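Local coordinates for protein uncharacterized CBS domain-containing proteins (PDB 2P3H) that is of unknown function but is a putative membrane transport protein or hemolysin that may bind flavin adenine dinucleotide, here represented by its CorC_HlyC domain, at residues E4-T9 with W14-D19. Numbering follows the deposited sequence. Where two conformers were deposited one is given.
With EDO (1,2-ethanediol), chain K.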
# COMPACT_ATOMS: atom_id res chain seq x y z
N GLU A 4 13.07 -2.85 -11.40
CA GLU A 4 11.73 -3.10 -12.00
C GLU A 4 10.72 -2.21 -11.29
O GLU A 4 10.96 -1.00 -11.09
CB GLU A 4 11.30 -4.57 -11.87
CG GLU A 4 12.38 -5.54 -11.39
CD GLU A 4 12.63 -5.47 -9.90
OE1 GLU A 4 12.11 -6.35 -9.17
OE2 GLU A 4 13.34 -4.54 -9.45
N ASP A 5 9.62 -2.83 -10.88
CA ASP A 5 8.45 -2.15 -10.32
C ASP A 5 8.66 -1.54 -8.94
O ASP A 5 8.04 -0.53 -8.62
CB ASP A 5 7.30 -3.15 -10.23
CG ASP A 5 6.40 -3.14 -11.43
OD1 ASP A 5 5.28 -3.69 -11.30
OD2 ASP A 5 6.77 -2.60 -12.49
N ILE A 6 9.52 -2.16 -8.14
CA ILE A 6 9.66 -1.84 -6.69
C ILE A 6 11.14 -1.64 -6.32
O ILE A 6 11.98 -2.44 -6.71
CB ILE A 6 9.08 -2.97 -5.78
CG1 ILE A 6 7.57 -3.15 -5.99
CG2 ILE A 6 9.36 -2.69 -4.28
CD1 ILE A 6 6.97 -4.33 -5.22
N THR A 7 11.42 -0.56 -5.59
CA THR A 7 12.75 -0.32 -5.04
C THR A 7 12.59 -0.09 -3.54
O THR A 7 11.85 0.82 -3.15
CB THR A 7 13.40 0.96 -5.63
OG1 THR A 7 13.43 0.90 -7.06
CG2 THR A 7 14.80 1.19 -5.09
N GLU A 8 13.28 -0.89 -2.71
CA GLU A 8 13.32 -0.57 -1.26
C GLU A 8 14.31 0.57 -1.12
O GLU A 8 15.47 0.42 -1.46
CB GLU A 8 13.73 -1.75 -0.35
CG GLU A 8 13.32 -1.49 1.15
CD GLU A 8 13.63 -2.63 2.14
OE1 GLU A 8 14.34 -3.59 1.74
OE2 GLU A 8 13.15 -2.57 3.32
N THR A 9 13.84 1.73 -0.66
CA THR A 9 14.68 2.93 -0.66
C THR A 9 15.37 3.17 0.69
O THR A 9 16.45 3.77 0.72
CB THR A 9 13.90 4.16 -1.12
OG1 THR A 9 12.74 4.31 -0.30
CG2 THR A 9 13.40 3.96 -2.59
N TRP A 14 9.58 2.18 0.37
CA TRP A 14 9.70 1.78 -1.03
C TRP A 14 9.19 2.88 -1.96
O TRP A 14 8.33 3.69 -1.59
CB TRP A 14 8.88 0.50 -1.33
CG TRP A 14 9.23 -0.66 -0.45
CD1 TRP A 14 10.08 -1.70 -0.75
CD2 TRP A 14 8.73 -0.91 0.87
NE1 TRP A 14 10.15 -2.57 0.33
CE2 TRP A 14 9.32 -2.09 1.32
CE3 TRP A 14 7.84 -0.22 1.72
CZ2 TRP A 14 9.05 -2.61 2.60
CZ3 TRP A 14 7.57 -0.76 2.98
CH2 TRP A 14 8.17 -1.94 3.39
N LEU A 15 9.76 2.92 -3.16
CA LEU A 15 9.22 3.69 -4.26
C LEU A 15 8.73 2.63 -5.22
O LEU A 15 9.51 1.73 -5.59
CB LEU A 15 10.34 4.50 -4.95
CG LEU A 15 9.87 5.27 -6.21
CD1 LEU A 15 8.82 6.33 -5.89
CD2 LEU A 15 11.08 5.90 -6.94
N ILE A 16 7.46 2.70 -5.63
CA ILE A 16 6.92 1.69 -6.55
C ILE A 16 6.13 2.32 -7.68
O ILE A 16 5.66 3.46 -7.57
CB ILE A 16 6.05 0.61 -5.81
CG1 ILE A 16 4.67 1.18 -5.43
CG2 ILE A 16 6.78 0.08 -4.54
CD1 ILE A 16 3.71 0.13 -4.81
N ASP A 17 5.98 1.58 -8.77
CA ASP A 17 5.13 2.00 -9.89
C ASP A 17 3.65 1.93 -9.55
O ASP A 17 3.21 1.14 -8.71
CB ASP A 17 5.41 1.12 -11.10
CG ASP A 17 6.78 1.37 -11.68
OD1 ASP A 17 7.43 2.35 -11.28
OD2 ASP A 17 7.22 0.57 -12.53
N GLY A 18 2.87 2.75 -10.25
CA GLY A 18 1.44 2.85 -9.98
C GLY A 18 0.67 1.59 -10.34
O GLY A 18 -0.42 1.36 -9.80
N ASP A 19 1.23 0.78 -11.24
CA ASP A 19 0.57 -0.44 -11.71
C ASP A 19 1.16 -1.71 -11.09
O ASP A 19 0.93 -2.83 -11.57
CB ASP A 19 0.59 -0.51 -13.23
CG ASP A 19 1.99 -0.73 -13.80
OD1 ASP A 19 2.98 -0.68 -13.04
OD2 ASP A 19 2.08 -0.96 -15.02
C1 EDO K . 11.96 -5.68 -4.47
O1 EDO K . 13.09 -4.82 -4.60
C2 EDO K . 11.78 -6.08 -3.02
O2 EDO K . 11.89 -4.90 -2.21
O HOH W 1 10.84 1.91 -8.61
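T7 O takes the backbone N-H of L15 at 3.0 Å and also faces the CA-H of W14, while T7 N returns a bond to L15 O. This hydrogen-bonded pair lies at the middle of the antiparallel beta hairpin 6-10/13-17, whose first strand is an outermost strand of the five-stranded sheet of the CorC_HlyC domain. At the open end of the hairpin, away from the turn, D17 N donates to D5 O at 3.0 Å, and D17 OD1 forms a salt bridge with K95 NZ on strand 92-100. I6, E8, W14 and I16 share one face of the hairpin. There I6 packs alongside I16, CG1 to CG2 at 3.6 Å, and helix 22-29 packs on both through E24, A28 and V25. I6 CG1 stands beside the backbone N (chi1 -64°), which puts CG2 anti to that N, and CG2 reaches W14 CD1 at 3.7 Å. L15 and T7 lie on the other face, where L15 CB is met by T9 CG2 at 3.9 Å. Back on the face of W14, E8 OE2 accepts from D12 N in the turn, and the E8 carboxylate lies nearly parallel to the indole plane (6°). The E8 chain runs extended beside that ring, its CG 3.4 Å from W14 NE1.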